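Local structure of putative arylalkylamine N-Acetyltransferase 7 (Aedes aegypti, 4FD7) at residues Glu56-Ala61 and Cys187-Asn192; Tyr126-Tyr131 and Phe220-Ile225; Asp205-Tyr210 and Glu227-Tyr232. The protein probably transfers an acetyl group from acetyl-CoA to an amine substrate, as a member of the GNAT family of N-acetyltransferases. All coordinates share one frame; numbering follows the deposited sequence.

The three contacts lie with their centres about 10 Å from one another and touch one another at their borders. Interaction 3 pairs strands 203-209 and 229-236; strand 183-188, which leads into interaction 1, flanks 229-236 on its other edge, with Phe188 N 2.8 Å from Lys231 O. Tyr210 OH of interaction 3 lies 2.8 Å from Thr189 O of interaction 1, a probable hydrogen bond. Met58 of interaction 1 reaches interaction 2, its CE 3.2 Å from Tyr222 OH. Interactions 2 and 3 meet through their tyrosines, Tyr222 CD2 and Tyr210 CD1 being 3.6 Å apart. Together they join helices 57-62 and 120-136 to the C-terminal half of the GNAT fold.

Interaction 1 of 3, residues Glu56-Ala61 and Cys187-Asn192; sequences ELMNQA and CFTGPN
Glu56 meets Thr189 through one oxygen of its carboxylate: Thr189 OG1 donates to Glu56 OE2 at 2.6 Å, on the anti lone pair, the one turned away from OE1. The two side chains cross at about a right angle. Glu56 CG stands anti to the backbone N (chi1 -179°), and a bend at chi2 (-94°) then places CD, from which the two oxygens reach different donors. The other oxygen, OE1, turns back to its own helix and accepts from Asn59 N at 2.8 Å, met on the syn side and 26° out of the carboxylate plane. Glu56 is thus the N-cap of helix 57-62, and each carboxylate oxygen has its own donor, one in the helix and one across the contact. The two bonds limit how the group can rotate, and the nearby helix N-terminus would probably favour its negative charge.

Leu57 follows in the first turn, reaching tip to tip toward Pro191, with CD1 3.8 Å from Pro191 CD and 4.0 Å from Gly190 CA. Gly190 is itself an N-cap, that of helix 191-200, and this places the contact between two helix starts. The second segment is the strand-to-helix connection after strand 183-188, in the C-terminal part of the GNAT fold.

Met58 also packs on Thr189. Its SD lies 3.5 Å from Thr189 CG2, the two side chains again crossing at about a right angle. The hydroxyl of Thr189 bonds to the carboxylate, while the methyl lies against both Glu56 OE2, 3.4 Å from CG2, and the Met58 sulfur. Beyond Thr189, Met58 packs on Ile125 and Thr128 of helix 120-136 and on Tyr222.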
loop_
_atom_site.group_PDB
_atom_site.type_symbol
_atom_site.label_atom_id
_atom_site.label_comp_id
_atom_site.label_asym_id
_atom_site.label_seq_id
_atom_site.Cartn_x
_atom_site.Cartn_y
_atom_site.Cartn_z
ATOM N N GLU A 56 -8.211 -7.166 -3.661
ATOM C CA GLU A 56 -7.456 -7.415 -2.429
ATOM C C GLU A 56 -8.298 -8.223 -1.434
ATOM O O GLU A 56 -9.502 -7.993 -1.325
ATOM C CB GLU A 56 -6.987 -6.098 -1.817
ATOM C CG GLU A 56 -6.168 -6.243 -0.538
ATOM C CD GLU A 56 -7.014 -6.127 0.731
ATOM O OE1 GLU A 56 -8.216 -5.866 0.626
ATOM O OE2 GLU A 56 -6.472 -6.294 1.845
ATOM N N LEU A 57 -7.663 -9.155 -0.717
ATOM C CA LEU A 57 -8.388 -10.129 0.115
ATOM C C LEU A 57 -9.410 -9.580 1.115
ATOM O O LEU A 57 -10.553 -10.052 1.130
ATOM C CB LEU A 57 -7.430 -11.093 0.836
ATOM C CG LEU A 57 -6.656 -12.085 -0.026
ATOM C CD1 LEU A 57 -6.130 -13.185 0.871
ATOM C CD2 LEU A 57 -7.524 -12.650 -1.136
ATOM N N MET A 58 -9.010 -8.625 1.958
ATOM C CA MET A 58 -9.932 -8.066 2.957
ATOM C C MET A 58 -11.140 -7.371 2.305
ATOM O O MET A 58 -12.293 -7.523 2.743
ATOM C CB MET A 58 -9.217 -7.061 3.872
ATOM C CG MET A 58 -8.063 -7.635 4.686
ATOM S SD MET A 58 -7.203 -6.358 5.644
ATOM C CE MET A 58 -8.327 -6.109 7.027
ATOM N N ASN A 59 -10.868 -6.595 1.259
ATOM C CA ASN A 59 -11.933 -5.886 0.561
ATOM C C ASN A 59 -12.933 -6.866 -0.029
ATOM O O ASN A 59 -14.145 -6.713 0.137
ATOM C CB ASN A 59 -11.359 -4.994 -0.549
ATOM C CG ASN A 59 -10.456 -3.911 -0.016
ATOM O OD1 ASN A 59 -10.475 -3.591 1.174
ATOM N ND2 ASN A 59 -9.653 -3.328 -0.901
ATOM N N GLN A 60 -12.413 -7.875 -0.708
ATOM C CA GLN A 60 -13.254 -8.894 -1.328
ATOM C C GLN A 60 -14.080 -9.642 -0.287
ATOM O O GLN A 60 -15.254 -9.938 -0.511
ATOM C CB GLN A 60 -12.372 -9.872 -2.116
ATOM C CG GLN A 60 -12.866 -10.216 -3.524
ATOM C CD GLN A 60 -11.783 -10.886 -4.361
ATOM O OE1 GLN A 60 -11.010 -11.707 -3.859
ATOM N NE2 GLN A 60 -11.694 -10.506 -5.630
ATOM N N ALA A 61 -13.470 -9.955 0.852
ATOM C CA ALA A 61 -14.187 -10.691 1.898
ATOM C C ALA A 61 -15.292 -9.828 2.501
ATOM O O ALA A 61 -16.307 -10.348 2.969
ATOM C CB ALA A 61 -13.235 -11.177 2.984
ATOM N N CYS A 187 1.017 -3.046 6.571
ATOM C CA CYS A 187 0.243 -4.266 6.755
ATOM C C CYS A 187 -0.011 -4.875 5.387
ATOM O O CYS A 187 -0.731 -4.299 4.578
ATOM C CB CYS A 187 -1.096 -3.979 7.445
ATOM S SG CYS A 187 -2.092 -5.476 7.620
ATOM N N PHE A 188 0.627 -6.011 5.119
ATOM C CA PHE A 188 0.406 -6.771 3.899
ATOM C C PHE A 188 -0.635 -7.847 4.180
ATOM O O PHE A 188 -0.483 -8.682 5.081
ATOM C CB PHE A 188 1.716 -7.354 3.389
ATOM C CG PHE A 188 2.744 -6.311 3.055
ATOM C CD1 PHE A 188 3.717 -5.932 3.983
ATOM C CD2 PHE A 188 2.737 -5.701 1.817
ATOM C CE1 PHE A 188 4.660 -4.966 3.660
ATOM C CE2 PHE A 188 3.682 -4.728 1.491
ATOM C CZ PHE A 188 4.641 -4.368 2.412
ATOM N N THR A 189 -1.709 -7.804 3.398
ATOM C CA THR A 189 -2.941 -8.464 3.787
ATOM C C THR A 189 -3.153 -9.807 3.113
ATOM O O THR A 189 -3.935 -10.629 3.590
ATOM C CB THR A 189 -4.125 -7.572 3.472
ATOM O OG1 THR A 189 -4.137 -7.301 2.063
ATOM C CG2 THR A 189 -4.019 -6.262 4.249
ATOM N N GLY A 190 -2.469 -10.030 1.997
ATOM C CA GLY A 190 -2.619 -11.263 1.244
ATOM C C GLY A 190 -1.302 -11.938 0.914
ATOM O O GLY A 190 -0.239 -11.367 1.134
ATOM N N PRO A 191 -1.370 -13.152 0.359
ATOM C CA PRO A 191 -0.204 -14.028 0.197
ATOM C C PRO A 191 0.832 -13.493 -0.798
ATOM O O PRO A 191 2.030 -13.485 -0.503
ATOM C CB PRO A 191 -0.826 -15.325 -0.323
ATOM C CG PRO A 191 -2.036 -14.895 -1.042
ATOM C CD PRO A 191 -2.581 -13.732 -0.248
ATOM N N ASN A 192 0.380 -13.033 -1.956
ATOM C CA ASN A 192 1.317 -12.524 -2.943
ATOM C C ASN A 192 1.941 -11.171 -2.582
ATOM O O ASN A 192 3.113 -10.941 -2.877
ATOM C CB ASN A 192 0.683 -12.499 -4.329
ATOM C CG ASN A 192 0.308 -13.883 -4.815
ATOM O OD1 ASN A 192 -0.787 -14.091 -5.331
ATOM N ND2 ASN A 192 1.211 -14.842 -4.633
#

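Interaction 2 of 3, residues Tyr126-Tyr131 and Phe220-Ile225; sequences YDTIEY and FNYPGI
Thr128 OG1 is set beside its own backbone N (chi1 -63°), and Tyr222 CG likewise lies beside its backbone N (chi1 -64°), an arrangement in which the two side chains meet tip to tip. Tyr222 OH donates to Thr128 OG1 at 2.7 Å, the threonine oxygen lying in the plane of the tyrosine ring at its edge. Thr128 OG1 is also hydrogen-bonded to Ala124 O one helical turn back, which ties the buried hydroxyl pair to the helix backbone.

Phe220 lies flat against the same residue. Thr128 CA sits over the centre of its ring in a CH-pi contact, 4.1 Å from the centroid and 8° off the normal, and Thr128 OG1 is over the same ring, 3.3 Å from CD1. Farther round the ring, Asp127 CB lies 3.9 Å from CE1 and Tyr131 CB 4.0 Å from CE2. The carboxylate of Asp127 forms a salt bridge with Arg219.

The contact thus lays the loop between helix 210-216 and strand 229-236 on helix 120-136, with Leu213 of helix 210-216 beside Thr128 and Tyr131, and Ala61 of helix 57-62 against Tyr222.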
loop_
_atom_site.group_PDB
_atom_site.type_symbol
_atom_site.label_atom_id
_atom_site.label_comp_id
_atom_site.label_asym_id
_atom_site.label_seq_id
_atom_site.Cartn_x
_atom_site.Cartn_y
_atom_site.Cartn_z
ATOM N N TYR A 126 -10.134 -0.651 8.499
ATOM C CA TYR A 126 -9.258 0.328 9.121
ATOM C C TYR A 126 -8.810 -0.072 10.532
ATOM O O TYR A 126 -7.616 -0.064 10.842
ATOM C CB TYR A 126 -9.983 1.671 9.170
ATOM C CG TYR A 126 -9.151 2.785 9.734
ATOM C CD1 TYR A 126 -9.289 3.172 11.061
ATOM C CD2 TYR A 126 -8.233 3.457 8.946
ATOM C CE1 TYR A 126 -8.529 4.193 11.593
ATOM C CE2 TYR A 126 -7.451 4.486 9.476
ATOM C CZ TYR A 126 -7.611 4.846 10.803
ATOM O OH TYR A 126 -6.859 5.871 11.353
ATOM N N ASP A 127 -9.773 -0.385 11.393
ATOM C CA ASP A 127 -9.474 -0.774 12.767
ATOM C C ASP A 127 -8.702 -2.096 12.834
ATOM O O ASP A 127 -7.921 -2.312 13.750
ATOM C CB ASP A 127 -10.762 -0.903 13.580
ATOM C CG ASP A 127 -11.462 0.420 13.771
ATOM O OD1 ASP A 127 -10.836 1.463 13.477
ATOM O OD2 ASP A 127 -12.635 0.410 14.228
ATOM N N THR A 128 -8.925 -2.984 11.874
ATOM C CA THR A 128 -8.157 -4.236 11.840
ATOM C C THR A 128 -6.681 -3.964 11.567
ATOM O O THR A 128 -5.788 -4.435 12.294
ATOM C CB THR A 128 -8.670 -5.175 10.743
ATOM O OG1 THR A 128 -10.023 -5.528 11.033
ATOM C CG2 THR A 128 -7.820 -6.440 10.686
ATOM N N ILE A 129 -6.425 -3.208 10.502
ATOM C CA ILE A 129 -5.054 -2.832 10.179
ATOM C C ILE A 129 -4.449 -2.087 11.359
ATOM O O ILE A 129 -3.305 -2.318 11.730
ATOM C CB ILE A 129 -4.990 -1.939 8.924
ATOM C CG1 ILE A 129 -5.413 -2.731 7.687
ATOM C CG2 ILE A 129 -3.589 -1.379 8.738
ATOM C CD1 ILE A 129 -6.080 -1.867 6.628
ATOM N N GLU A 130 -5.209 -1.182 11.955
ATOM C CA GLU A 130 -4.662 -0.394 13.058
ATOM C C GLU A 130 -4.291 -1.258 14.265
ATOM O O GLU A 130 -3.278 -0.999 14.913
ATOM C CB GLU A 130 -5.606 0.749 13.458
ATOM C CG GLU A 130 -4.992 1.707 14.469
ATOM C CD GLU A 130 -3.547 2.068 14.143
ATOM O OE1 GLU A 130 -3.275 2.567 13.029
ATOM O OE2 GLU A 130 -2.669 1.870 15.021
ATOM N N TYR A 131 -5.119 -2.265 14.568
ATOM C CA TYR A 131 -4.797 -3.223 15.619
ATOM C C TYR A 131 -3.469 -3.935 15.290
ATOM O O TYR A 131 -2.554 -4.051 16.134
ATOM C CB TYR A 131 -5.926 -4.254 15.799
ATOM C CG TYR A 131 -5.542 -5.367 16.748
ATOM C CD1 TYR A 131 -5.650 -5.195 18.121
ATOM C CD2 TYR A 131 -5.038 -6.577 16.270
ATOM C CE1 TYR A 131 -5.276 -6.213 19.001
ATOM C CE2 TYR A 131 -4.661 -7.585 17.129
ATOM C CZ TYR A 131 -4.779 -7.399 18.495
ATOM O OH TYR A 131 -4.408 -8.418 19.348
ATOM N N PHE A 220 -13.901 -7.811 13.343
ATOM C CA PHE A 220 -12.790 -8.158 12.459
ATOM C C PHE A 220 -13.032 -9.506 11.811
ATOM O O PHE A 220 -12.177 -10.395 11.887
ATOM C CB PHE A 220 -11.465 -8.229 13.226
ATOM C CG PHE A 220 -11.097 -6.965 13.977
ATOM C CD1 PHE A 220 -11.810 -5.784 13.818
ATOM C CD2 PHE A 220 -10.005 -6.969 14.833
ATOM C CE1 PHE A 220 -11.447 -4.631 14.520
ATOM C CE2 PHE A 220 -9.637 -5.821 15.540
ATOM C CZ PHE A 220 -10.365 -4.650 15.378
ATOM N N ASN A 221 -14.193 -9.655 11.180
ATOM C CA ASN A 221 -14.617 -10.917 10.578
ATOM C C ASN A 221 -14.510 -10.843 9.052
ATOM O O ASN A 221 -15.037 -9.913 8.438
ATOM C CB ASN A 221 -16.068 -11.198 10.982
ATOM C CG ASN A 221 -16.453 -12.648 10.819
ATOM O OD1 ASN A 221 -16.191 -13.475 11.703
ATOM N ND2 ASN A 221 -17.091 -12.972 9.696
ATOM N N TYR A 222 -13.841 -11.823 8.447
ATOM C CA TYR A 222 -13.539 -11.799 7.020
ATOM C C TYR A 222 -13.893 -13.121 6.379
ATOM O O TYR A 222 -13.041 -14.006 6.255
ATOM C CB TYR A 222 -12.065 -11.447 6.791
ATOM C CG TYR A 222 -11.773 -10.061 7.281
ATOM C CD1 TYR A 222 -11.933 -8.969 6.447
ATOM C CD2 TYR A 222 -11.395 -9.831 8.600
ATOM C CE1 TYR A 222 -11.700 -7.680 6.900
ATOM C CE2 TYR A 222 -11.166 -8.543 9.065
ATOM C CZ TYR A 222 -11.319 -7.480 8.215
ATOM O OH TYR A 222 -11.086 -6.204 8.671
ATOM N N PRO A 223 -15.165 -13.248 5.961
ATOM C CA PRO A 223 -15.710 -14.486 5.408
ATOM C C PRO A 223 -14.855 -15.030 4.273
ATOM O O PRO A 223 -14.668 -14.341 3.256
ATOM C CB PRO A 223 -17.072 -14.057 4.859
ATOM C CG PRO A 223 -17.434 -12.806 5.618
ATOM C CD PRO A 223 -16.113 -12.125 5.849
ATOM N N GLY A 224 -14.320 -16.228 4.459
ATOM C CA GLY A 224 -13.689 -16.948 3.372
ATOM C C GLY A 224 -12.174 -16.875 3.348
ATOM O O GLY A 224 -11.531 -17.586 2.566
ATOM N N ILE A 225 -11.602 -16.011 4.184
ATOM C CA ILE A 225 -10.144 -15.881 4.269
ATOM C C ILE A 225 -9.673 -16.055 5.709
ATOM O O ILE A 225 -8.617 -15.557 6.096
ATOM C CB ILE A 225 -9.646 -14.523 3.707
ATOM C CG1 ILE A 225 -10.165 -13.358 4.553
ATOM C CG2 ILE A 225 -10.049 -14.372 2.245
ATOM C CD1 ILE A 225 -9.486 -12.021 4.257
#

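Interaction 3 of 3, residues Asp205-Tyr210 and Glu227-Tyr232; sequences DFTITY and ENFCKY
Thr209 points its methyl at the face of Phe229: CG2 stands over the ring centre, 3.6 Å from the centroid and 10° off the normal, a CH-pi contact. Thr207, two residues back, approaches the same ring obliquely, its OG1 2.9 Å from Phe229 CD2. That hydroxyl is anti to the backbone N (chi1 -177°) and is buried with no polar partner. Beside it Lys231 runs in the same direction, CG 3.2 Å from OG1, on its way to a salt bridge with Glu204.

The backbones form an antiparallel ladder, with Phe206-Tyr232 and Ile208-Cys230 as hydrogen-bonded pairs and Thr207-Lys231 and Thr209-Phe229 as non-hydrogen-bonded pairs. At one end a classic beta bulge sets both Asp205 and Phe206 against Tyr232, whose O accepts from Asp205 N and Phe206 N. The pair belongs to the antiparallel sheet 183-188, 229-236, 203-209 of this GNAT domain, with 229-236 in the middle.

Phe206, Ile208, Cys230 and Tyr232 point to the other face of the sheet, toward helix 120-136, where Val132 touches Cys230 and Tyr232. The Tyr210 ring packs obliquely on Cys230: CZ is 3.6 Å from Cys230 CB, and SG lies 4.9 Å from the ring centroid. The hydroxyl of Tyr210 is hydrogen-bonded to Thr189 O, and its backbone N donates to Asn228 O. Near the bulge, Asp205 OD2 lies in the plane of the Tyr232 ring, at its edge, while OD1 is held by Ser234 and Arg141.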
loop_
_atom_site.group_PDB
_atom_site.type_symbol
_atom_site.label_atom_id
_atom_site.label_comp_id
_atom_site.label_asym_id
_atom_site.label_seq_id
_atom_site.Cartn_x
_atom_site.Cartn_y
_atom_site.Cartn_z
ATOM N N ASP A 205 6.990 -8.426 11.261
ATOM C CA ASP A 205 6.938 -7.847 12.605
ATOM C C ASP A 205 5.897 -8.597 13.400
ATOM O O ASP A 205 6.107 -8.983 14.562
ATOM C CB ASP A 205 6.483 -6.389 12.584
ATOM C CG ASP A 205 7.201 -5.547 11.560
ATOM O OD1 ASP A 205 8.410 -5.290 11.732
ATOM O OD2 ASP A 205 6.523 -5.097 10.606
ATOM N N PHE A 206 4.740 -8.769 12.775
ATOM C CA PHE A 206 3.638 -9.378 13.504
ATOM C C PHE A 206 2.771 -10.104 12.516
ATOM O O PHE A 206 2.557 -9.619 11.409
ATOM C CB PHE A 206 2.828 -8.305 14.236
ATOM C CG PHE A 206 1.716 -8.855 15.091
ATOM C CD1 PHE A 206 1.990 -9.443 16.308
ATOM C CD2 PHE A 206 0.397 -8.790 14.671
ATOM C CE1 PHE A 206 0.962 -9.953 17.103
ATOM C CE2 PHE A 206 -0.627 -9.293 15.459
ATOM C CZ PHE A 206 -0.341 -9.877 16.680
ATOM N N THR A 207 2.284 -11.276 12.903
ATOM C CA THR A 207 1.437 -12.017 11.995
ATOM C C THR A 207 0.260 -12.615 12.747
ATOM O O THR A 207 0.392 -13.032 13.910
ATOM C CB THR A 207 2.242 -13.074 11.189
ATOM O OG1 THR A 207 1.367 -13.729 10.265
ATOM C CG2 THR A 207 2.875 -14.100 12.105
ATOM N N ILE A 208 -0.900 -12.628 12.091
ATOM C CA ILE A 208 -2.108 -13.099 12.763
ATOM C C ILE A 208 -3.173 -13.439 11.717
ATOM O O ILE A 208 -3.317 -12.714 10.750
ATOM C CB ILE A 208 -2.627 -12.042 13.787
ATOM C CG1 ILE A 208 -3.783 -12.618 14.621
ATOM C CG2 ILE A 208 -3.016 -10.717 13.098
ATOM C CD1 ILE A 208 -4.427 -11.624 15.595
ATOM N N THR A 209 -3.899 -14.544 11.878
ATOM C CA THR A 209 -4.892 -14.898 10.864
ATOM C C THR A 209 -6.137 -14.034 11.013
ATOM O O THR A 209 -6.369 -13.440 12.063
ATOM C CB THR A 209 -5.322 -16.385 10.917
ATOM O OG1 THR A 209 -5.899 -16.682 12.196
ATOM C CG2 THR A 209 -4.135 -17.303 10.671
ATOM N N TYR A 210 -6.927 -13.950 9.950
ATOM C CA TYR A 210 -8.215 -13.279 10.041
ATOM C C TYR A 210 -9.167 -14.009 11.008
ATOM O O TYR A 210 -9.953 -13.368 11.721
ATOM C CB TYR A 210 -8.801 -13.061 8.648
ATOM C CG TYR A 210 -7.925 -12.119 7.838
ATOM C CD1 TYR A 210 -7.911 -10.755 8.100
ATOM C CD2 TYR A 210 -7.074 -12.602 6.849
ATOM C CE1 TYR A 210 -7.089 -9.888 7.375
ATOM C CE2 TYR A 210 -6.261 -11.754 6.128
ATOM C CZ TYR A 210 -6.275 -10.399 6.391
ATOM O OH TYR A 210 -5.455 -9.560 5.672
ATOM N N GLU A 227 -8.368 -18.450 7.412
ATOM C CA GLU A 227 -7.068 -19.076 7.667
ATOM C C GLU A 227 -5.873 -18.326 7.054
ATOM O O GLU A 227 -4.718 -18.683 7.309
ATOM C CB GLU A 227 -7.067 -20.538 7.206
ATOM C CG GLU A 227 -7.172 -20.711 5.711
ATOM C CD GLU A 227 -7.440 -22.159 5.300
ATOM O OE1 GLU A 227 -7.929 -22.952 6.135
ATOM O OE2 GLU A 227 -7.163 -22.495 4.130
ATOM N N ASN A 228 -6.134 -17.300 6.252
ATOM C CA ASN A 228 -5.036 -16.514 5.685
ATOM C C ASN A 228 -4.387 -15.637 6.749
ATOM O O ASN A 228 -5.024 -15.260 7.735
ATOM C CB ASN A 228 -5.519 -15.643 4.515
ATOM C CG ASN A 228 -5.850 -16.453 3.273
ATOM O OD1 ASN A 228 -7.018 -16.666 2.948
ATOM N ND2 ASN A 228 -4.818 -16.910 2.571
ATOM N N PHE A 229 -3.118 -15.301 6.549
ATOM C CA PHE A 229 -2.419 -14.434 7.490
ATOM C C PHE A 229 -2.463 -12.956 7.091
ATOM O O PHE A 229 -2.467 -12.613 5.905
ATOM C CB PHE A 229 -0.970 -14.907 7.669
ATOM C CG PHE A 229 -0.830 -16.072 8.606
ATOM C CD1 PHE A 229 -0.960 -17.368 8.150
ATOM C CD2 PHE A 229 -0.587 -15.862 9.955
ATOM C CE1 PHE A 229 -0.843 -18.432 9.026
ATOM C CE2 PHE A 229 -0.463 -16.926 10.832
ATOM C CZ PHE A 229 -0.586 -18.214 10.361
ATOM N N CYS A 230 -2.533 -12.095 8.104
ATOM C CA CYS A 230 -2.411 -10.654 7.970
ATOM C C CYS A 230 -1.073 -10.337 8.618
ATOM O O CYS A 230 -0.856 -10.680 9.792
ATOM C CB CYS A 230 -3.543 -9.975 8.741
ATOM S SG CYS A 230 -3.623 -8.181 8.617
ATOM N N LYS A 231 -0.153 -9.745 7.860
ATOM C CA LYS A 231 1.195 -9.553 8.396
ATOM C C LYS A 231 1.657 -8.105 8.359
ATOM O O LYS A 231 1.674 -7.498 7.299
ATOM C CB LYS A 231 2.202 -10.408 7.624
ATOM C CG LYS A 231 1.927 -11.898 7.639
ATOM C CD LYS A 231 3.094 -12.675 7.047
ATOM C CE LYS A 231 2.760 -14.148 6.868
ATOM N NZ LYS A 231 3.912 -14.920 6.308
ATOM N N TYR A 232 2.141 -7.598 9.491
ATOM C CA TYR A 232 2.784 -6.293 9.512
ATOM C C TYR A 232 4.270 -6.570 9.262
ATOM O O TYR A 232 4.884 -7.376 9.959
ATOM C CB TYR A 232 2.568 -5.568 10.836
ATOM C CG TYR A 232 2.317 -4.087 10.661
ATOM C CD1 TYR A 232 1.032 -3.600 10.463
ATOM C CD2 TYR A 232 3.367 -3.179 10.677
ATOM C CE1 TYR A 232 0.799 -2.251 10.297
ATOM C CE2 TYR A 232 3.142 -1.825 10.510
ATOM C CZ TYR A 232 1.857 -1.368 10.321
ATOM O OH TYR A 232 1.627 -0.021 10.154
#